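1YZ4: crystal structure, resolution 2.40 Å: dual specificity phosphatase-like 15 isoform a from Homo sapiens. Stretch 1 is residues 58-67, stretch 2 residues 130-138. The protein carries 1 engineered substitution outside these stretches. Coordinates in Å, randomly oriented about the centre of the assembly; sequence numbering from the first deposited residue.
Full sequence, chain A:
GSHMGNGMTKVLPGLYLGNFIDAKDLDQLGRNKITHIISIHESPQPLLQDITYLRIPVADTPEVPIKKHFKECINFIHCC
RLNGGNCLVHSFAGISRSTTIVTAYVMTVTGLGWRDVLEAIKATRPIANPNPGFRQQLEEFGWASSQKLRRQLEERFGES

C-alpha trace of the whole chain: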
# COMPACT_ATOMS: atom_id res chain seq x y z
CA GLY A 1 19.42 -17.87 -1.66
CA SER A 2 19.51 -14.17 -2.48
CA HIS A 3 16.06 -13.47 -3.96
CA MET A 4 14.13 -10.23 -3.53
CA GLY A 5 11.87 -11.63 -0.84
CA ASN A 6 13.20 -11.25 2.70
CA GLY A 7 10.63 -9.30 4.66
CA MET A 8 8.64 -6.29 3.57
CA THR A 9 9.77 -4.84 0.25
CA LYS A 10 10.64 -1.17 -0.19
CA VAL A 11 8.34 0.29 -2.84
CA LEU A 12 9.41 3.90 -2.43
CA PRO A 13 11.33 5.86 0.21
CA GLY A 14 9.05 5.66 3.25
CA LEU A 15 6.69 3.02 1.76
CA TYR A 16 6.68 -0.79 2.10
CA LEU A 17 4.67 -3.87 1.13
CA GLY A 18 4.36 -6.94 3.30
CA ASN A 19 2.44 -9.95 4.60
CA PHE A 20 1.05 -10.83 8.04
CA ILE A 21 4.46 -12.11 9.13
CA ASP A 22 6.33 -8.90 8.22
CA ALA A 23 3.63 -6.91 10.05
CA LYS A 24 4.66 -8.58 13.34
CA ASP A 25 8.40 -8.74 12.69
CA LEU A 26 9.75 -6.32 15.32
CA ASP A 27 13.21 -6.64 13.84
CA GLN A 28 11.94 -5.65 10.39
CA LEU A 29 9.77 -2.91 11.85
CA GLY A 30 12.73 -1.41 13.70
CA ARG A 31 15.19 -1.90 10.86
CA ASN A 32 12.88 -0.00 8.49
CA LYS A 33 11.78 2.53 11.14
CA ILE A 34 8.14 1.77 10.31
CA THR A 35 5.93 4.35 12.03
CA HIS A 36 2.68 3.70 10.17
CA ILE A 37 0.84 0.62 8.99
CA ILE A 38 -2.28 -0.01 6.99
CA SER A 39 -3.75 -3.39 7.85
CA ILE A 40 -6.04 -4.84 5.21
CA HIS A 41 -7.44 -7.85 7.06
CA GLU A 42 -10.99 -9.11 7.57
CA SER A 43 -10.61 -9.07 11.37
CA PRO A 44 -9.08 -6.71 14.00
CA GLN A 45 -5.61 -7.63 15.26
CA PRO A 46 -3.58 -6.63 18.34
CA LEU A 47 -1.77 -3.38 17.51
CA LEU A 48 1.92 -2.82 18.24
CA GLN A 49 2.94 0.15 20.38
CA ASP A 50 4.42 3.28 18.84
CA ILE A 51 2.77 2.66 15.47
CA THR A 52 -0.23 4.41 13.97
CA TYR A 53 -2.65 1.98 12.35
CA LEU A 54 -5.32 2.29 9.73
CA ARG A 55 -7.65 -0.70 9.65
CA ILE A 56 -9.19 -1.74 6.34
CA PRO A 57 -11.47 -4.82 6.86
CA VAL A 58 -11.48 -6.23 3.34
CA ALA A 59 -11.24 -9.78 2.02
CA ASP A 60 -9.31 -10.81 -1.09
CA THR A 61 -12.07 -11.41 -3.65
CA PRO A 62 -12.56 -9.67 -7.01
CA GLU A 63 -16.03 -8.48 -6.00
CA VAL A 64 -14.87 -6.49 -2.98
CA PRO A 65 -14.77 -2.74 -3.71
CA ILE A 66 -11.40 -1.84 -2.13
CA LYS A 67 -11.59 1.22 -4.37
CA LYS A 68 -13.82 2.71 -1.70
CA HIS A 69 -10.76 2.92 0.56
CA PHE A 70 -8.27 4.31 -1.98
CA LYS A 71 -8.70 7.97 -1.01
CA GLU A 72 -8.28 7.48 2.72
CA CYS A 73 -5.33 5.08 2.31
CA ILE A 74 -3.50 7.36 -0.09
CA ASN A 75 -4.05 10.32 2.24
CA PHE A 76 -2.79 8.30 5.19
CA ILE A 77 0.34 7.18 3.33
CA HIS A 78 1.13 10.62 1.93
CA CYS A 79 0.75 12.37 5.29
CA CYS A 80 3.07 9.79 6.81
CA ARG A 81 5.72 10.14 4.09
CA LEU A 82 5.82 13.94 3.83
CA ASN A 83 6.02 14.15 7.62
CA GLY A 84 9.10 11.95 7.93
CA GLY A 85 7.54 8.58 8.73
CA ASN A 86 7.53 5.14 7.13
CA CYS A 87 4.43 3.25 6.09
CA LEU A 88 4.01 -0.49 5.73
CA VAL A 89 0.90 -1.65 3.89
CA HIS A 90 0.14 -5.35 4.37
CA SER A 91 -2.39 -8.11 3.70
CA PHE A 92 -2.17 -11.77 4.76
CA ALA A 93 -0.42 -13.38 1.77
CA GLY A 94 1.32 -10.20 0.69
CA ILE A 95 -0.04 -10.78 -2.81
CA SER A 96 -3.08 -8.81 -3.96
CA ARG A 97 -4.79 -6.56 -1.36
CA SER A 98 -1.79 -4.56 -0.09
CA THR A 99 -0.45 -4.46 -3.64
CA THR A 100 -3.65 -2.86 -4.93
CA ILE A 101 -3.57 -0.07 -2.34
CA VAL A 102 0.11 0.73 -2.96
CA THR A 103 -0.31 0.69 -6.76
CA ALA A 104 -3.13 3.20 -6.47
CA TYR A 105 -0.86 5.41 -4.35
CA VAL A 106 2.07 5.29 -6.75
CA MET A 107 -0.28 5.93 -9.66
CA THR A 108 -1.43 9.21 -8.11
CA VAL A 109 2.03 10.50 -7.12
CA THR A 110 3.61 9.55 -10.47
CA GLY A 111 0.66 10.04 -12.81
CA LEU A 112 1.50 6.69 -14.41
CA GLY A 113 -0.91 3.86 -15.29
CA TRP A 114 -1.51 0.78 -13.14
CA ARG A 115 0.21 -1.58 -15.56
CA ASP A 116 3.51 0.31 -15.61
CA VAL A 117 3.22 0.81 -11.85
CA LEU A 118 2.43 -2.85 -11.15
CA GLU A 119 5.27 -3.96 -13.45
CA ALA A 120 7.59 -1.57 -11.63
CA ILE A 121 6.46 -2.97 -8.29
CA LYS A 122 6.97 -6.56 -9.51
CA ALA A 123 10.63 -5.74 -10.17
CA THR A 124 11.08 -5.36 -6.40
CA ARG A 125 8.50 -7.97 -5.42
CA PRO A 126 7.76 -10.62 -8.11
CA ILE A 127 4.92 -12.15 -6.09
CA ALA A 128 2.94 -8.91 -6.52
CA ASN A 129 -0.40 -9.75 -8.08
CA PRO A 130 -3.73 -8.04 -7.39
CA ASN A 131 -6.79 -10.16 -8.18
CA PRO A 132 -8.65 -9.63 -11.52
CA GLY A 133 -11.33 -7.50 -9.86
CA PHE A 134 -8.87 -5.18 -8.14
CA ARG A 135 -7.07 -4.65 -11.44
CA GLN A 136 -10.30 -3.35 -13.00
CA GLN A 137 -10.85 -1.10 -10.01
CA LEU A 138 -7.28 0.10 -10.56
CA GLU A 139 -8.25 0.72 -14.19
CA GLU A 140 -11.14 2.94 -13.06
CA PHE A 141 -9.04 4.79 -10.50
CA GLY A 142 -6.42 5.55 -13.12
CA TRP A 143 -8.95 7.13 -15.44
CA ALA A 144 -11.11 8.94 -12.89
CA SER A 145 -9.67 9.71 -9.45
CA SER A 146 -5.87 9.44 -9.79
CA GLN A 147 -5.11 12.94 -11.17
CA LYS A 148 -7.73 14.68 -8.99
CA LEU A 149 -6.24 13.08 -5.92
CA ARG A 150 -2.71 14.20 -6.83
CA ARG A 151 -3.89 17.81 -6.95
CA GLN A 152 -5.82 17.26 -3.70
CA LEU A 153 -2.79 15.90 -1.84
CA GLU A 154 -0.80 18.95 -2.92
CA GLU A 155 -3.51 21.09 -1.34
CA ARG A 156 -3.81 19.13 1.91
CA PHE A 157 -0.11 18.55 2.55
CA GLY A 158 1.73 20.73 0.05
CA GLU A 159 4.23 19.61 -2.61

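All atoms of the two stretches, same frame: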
# COMPACT_ATOMS: atom_id res chain seq x y z
N VAL A 58 -11.10 -5.77 4.66
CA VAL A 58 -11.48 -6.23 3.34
C VAL A 58 -10.88 -7.59 3.01
O VAL A 58 -9.70 -7.84 3.28
CB VAL A 58 -11.05 -5.20 2.27
CG1 VAL A 58 -11.14 -5.79 0.89
CG2 VAL A 58 -11.92 -3.96 2.38
N ALA A 59 -11.69 -8.45 2.41
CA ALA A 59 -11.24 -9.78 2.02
C ALA A 59 -10.65 -9.74 0.61
O ALA A 59 -10.88 -8.80 -0.15
CB ALA A 59 -12.42 -10.76 2.07
N ASP A 60 -9.88 -10.77 0.25
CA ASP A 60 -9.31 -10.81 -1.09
C ASP A 60 -10.19 -11.55 -2.09
O ASP A 60 -9.99 -12.74 -2.33
CB ASP A 60 -7.92 -11.46 -1.07
CG ASP A 60 -7.24 -11.41 -2.43
OD1 ASP A 60 -7.54 -10.44 -3.17
OD2 ASP A 60 -6.43 -12.30 -2.77
N THR A 61 -11.18 -10.85 -2.64
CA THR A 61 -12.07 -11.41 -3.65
C THR A 61 -12.29 -10.31 -4.67
O THR A 61 -12.40 -9.13 -4.31
CB THR A 61 -13.44 -11.85 -3.07
OG1 THR A 61 -14.37 -10.77 -3.15
CG2 THR A 61 -13.29 -12.28 -1.62
N PRO A 62 -12.36 -10.67 -5.95
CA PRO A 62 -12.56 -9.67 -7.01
C PRO A 62 -13.83 -8.83 -6.94
O PRO A 62 -13.94 -7.82 -7.64
CB PRO A 62 -12.44 -10.49 -8.30
CG PRO A 62 -12.85 -11.87 -7.87
CD PRO A 62 -12.21 -12.02 -6.52
N GLU A 63 -14.78 -9.23 -6.11
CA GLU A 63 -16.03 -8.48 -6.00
C GLU A 63 -16.00 -7.38 -4.93
O GLU A 63 -16.83 -6.47 -4.92
CB GLU A 63 -17.19 -9.44 -5.71
CG GLU A 63 -17.47 -10.40 -6.85
CD GLU A 63 -18.71 -11.23 -6.61
OE1 GLU A 63 -19.78 -10.63 -6.36
OE2 GLU A 63 -18.62 -12.47 -6.69
N VAL A 64 -15.02 -7.47 -4.04
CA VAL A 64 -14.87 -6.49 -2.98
C VAL A 64 -14.40 -5.14 -3.52
O VAL A 64 -13.37 -5.06 -4.18
CB VAL A 64 -13.89 -6.99 -1.93
CG1 VAL A 64 -13.77 -5.98 -0.81
CG2 VAL A 64 -14.36 -8.34 -1.39
N PRO A 65 -15.15 -4.07 -3.23
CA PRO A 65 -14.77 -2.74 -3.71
C PRO A 65 -13.72 -2.03 -2.85
O PRO A 65 -14.05 -1.07 -2.16
CB PRO A 65 -16.10 -2.00 -3.70
CG PRO A 65 -16.75 -2.56 -2.47
CD PRO A 65 -16.46 -4.04 -2.56
N ILE A 66 -12.47 -2.49 -2.90
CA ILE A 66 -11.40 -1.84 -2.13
C ILE A 66 -11.21 -0.41 -2.61
O ILE A 66 -10.61 0.40 -1.91
CB ILE A 66 -10.02 -2.55 -2.26
CG1 ILE A 66 -9.95 -3.36 -3.55
CG2 ILE A 66 -9.72 -3.38 -1.04
CD1 ILE A 66 -9.87 -2.52 -4.77
N LYS A 67 -11.72 -0.12 -3.80
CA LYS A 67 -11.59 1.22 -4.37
C LYS A 67 -12.25 2.25 -3.47
O LYS A 67 -11.93 3.44 -3.55
CB LYS A 67 -12.20 1.28 -5.77
CG LYS A 67 -13.73 1.26 -5.84
CD LYS A 67 -14.18 1.05 -7.28
CE LYS A 67 -15.69 1.16 -7.45
NZ LYS A 67 -16.17 2.58 -7.42
N PRO A 130 -2.37 -8.32 -7.86
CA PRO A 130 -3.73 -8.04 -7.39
C PRO A 130 -4.72 -8.90 -8.17
O PRO A 130 -4.51 -9.20 -9.35
CB PRO A 130 -3.88 -6.54 -7.65
CG PRO A 130 -2.94 -6.28 -8.76
CD PRO A 130 -1.74 -7.11 -8.42
N ASN A 131 -5.80 -9.32 -7.51
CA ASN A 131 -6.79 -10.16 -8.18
C ASN A 131 -7.45 -9.44 -9.36
O ASN A 131 -7.48 -8.20 -9.41
CB ASN A 131 -7.84 -10.67 -7.16
CG ASN A 131 -8.85 -9.60 -6.77
OD1 ASN A 131 -9.52 -9.01 -7.63
ND2 ASN A 131 -9.00 -9.37 -5.46
N PRO A 132 -7.99 -10.19 -10.33
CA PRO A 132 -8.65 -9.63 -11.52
C PRO A 132 -9.59 -8.45 -11.24
O PRO A 132 -9.59 -7.47 -11.98
CB PRO A 132 -9.38 -10.83 -12.10
CG PRO A 132 -8.47 -11.96 -11.76
CD PRO A 132 -8.12 -11.66 -10.32
N GLY A 133 -10.40 -8.56 -10.19
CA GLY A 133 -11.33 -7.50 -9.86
C GLY A 133 -10.67 -6.22 -9.40
O GLY A 133 -11.12 -5.12 -9.72
N PHE A 134 -9.59 -6.36 -8.64
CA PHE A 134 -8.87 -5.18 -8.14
C PHE A 134 -8.15 -4.48 -9.28
O PHE A 134 -7.93 -3.27 -9.24
CB PHE A 134 -7.87 -5.58 -7.05
CG PHE A 134 -8.51 -6.10 -5.80
CD1 PHE A 134 -9.89 -6.02 -5.62
CD2 PHE A 134 -7.73 -6.66 -4.79
CE1 PHE A 134 -10.48 -6.49 -4.45
CE2 PHE A 134 -8.32 -7.12 -3.62
CZ PHE A 134 -9.69 -7.04 -3.44
N ARG A 135 -7.77 -5.23 -10.31
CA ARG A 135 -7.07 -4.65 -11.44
C ARG A 135 -8.02 -3.74 -12.22
O ARG A 135 -7.61 -2.68 -12.71
CB ARG A 135 -6.48 -5.77 -12.31
CG ARG A 135 -5.59 -6.71 -11.47
CD ARG A 135 -5.14 -7.97 -12.17
NE ARG A 135 -4.02 -7.75 -13.08
CZ ARG A 135 -2.82 -8.29 -12.94
NH1 ARG A 135 -2.55 -9.09 -11.91
NH2 ARG A 135 -1.88 -8.05 -13.83
N GLN A 136 -9.29 -4.14 -12.30
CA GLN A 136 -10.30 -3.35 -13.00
C GLN A 136 -10.55 -2.08 -12.22
O GLN A 136 -10.66 -0.99 -12.79
CB GLN A 136 -11.61 -4.13 -13.12
CG GLN A 136 -11.51 -5.36 -14.02
CD GLN A 136 -12.84 -6.06 -14.22
OE1 GLN A 136 -13.39 -6.66 -13.28
NE2 GLN A 136 -13.38 -5.98 -15.43
N GLN A 137 -10.63 -2.23 -10.90
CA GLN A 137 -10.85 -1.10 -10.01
C GLN A 137 -9.65 -0.15 -10.14
O GLN A 137 -9.80 1.07 -10.04
CB GLN A 137 -11.01 -1.58 -8.56
CG GLN A 137 -12.30 -2.35 -8.34
CD GLN A 137 -12.50 -2.77 -6.89
OE1 GLN A 137 -12.34 -1.96 -5.97
NE2 GLN A 137 -12.86 -4.03 -6.68
N LEU A 138 -8.47 -0.72 -10.37
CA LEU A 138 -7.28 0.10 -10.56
C LEU A 138 -7.43 0.83 -11.90
O LEU A 138 -7.03 1.99 -12.04
CB LEU A 138 -6.02 -0.77 -10.54
CG LEU A 138 -5.60 -1.24 -9.14
CD1 LEU A 138 -4.59 -2.38 -9.23
CD2 LEU A 138 -5.01 -0.06 -8.35

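Stretch 1 is an irregular loop that lies against the first turns of a helix in stretch 2. The helix begins at Pro132 and runs on past Leu138. The backbones come closest at Pro62 and Gly133, whose CA atoms are 3.8 Å apart. Gly133 has no side chain, and a CB there would clash with Pro62 O. Its CA instead makes a CA-H...O contact with that oxygen, CA to O 3.4 Å.

Asn131 is the N-cap, and both ends of its amide are used. Its OD1 accepts from Phe134 N at 2.8 Å, which satisfies a backbone NH in the first turn of the helix. Its ND2 donates to Asp60 OD1 at 2.9 Å, with a nearly straight angle of 163°. The cap is thereby tied to the loop. Pro62 packs beside it, with CB 3.3 Å from Asn131 OD1.

Gln137 is the second polar anchor. Its NE2 donates to Val64 O at 2.8 Å and 175°. Its OE1 accepts from Lys67 N at 2.9 Å. That oxygen sits too close to a neighbour in the model, so its position is less certain. One side-chain amide thus serves a backbone acceptor and a backbone donor in a loop without regular structure. The Lys67 side chain starts toward the helix, but its end leads away.

Within the loop, Thr61 to Val64 form a type I turn, and Val64 N donates to Thr61 O at 3.1 Å.

Phe134 fills the space between the two anchors. Ile66 CG1 lies over one face of the ring, 3.5 Å from its centroid, in a CH-pi contact. Val64 O approaches the ring edge, 3.2 Å from Phe134 CE1. Ala59 O is also at the edge, 3.9 Å from Phe134 CZ. Aromatic hydrogens carry slight positive charge, so carbonyl oxygens are suitable neighbours there.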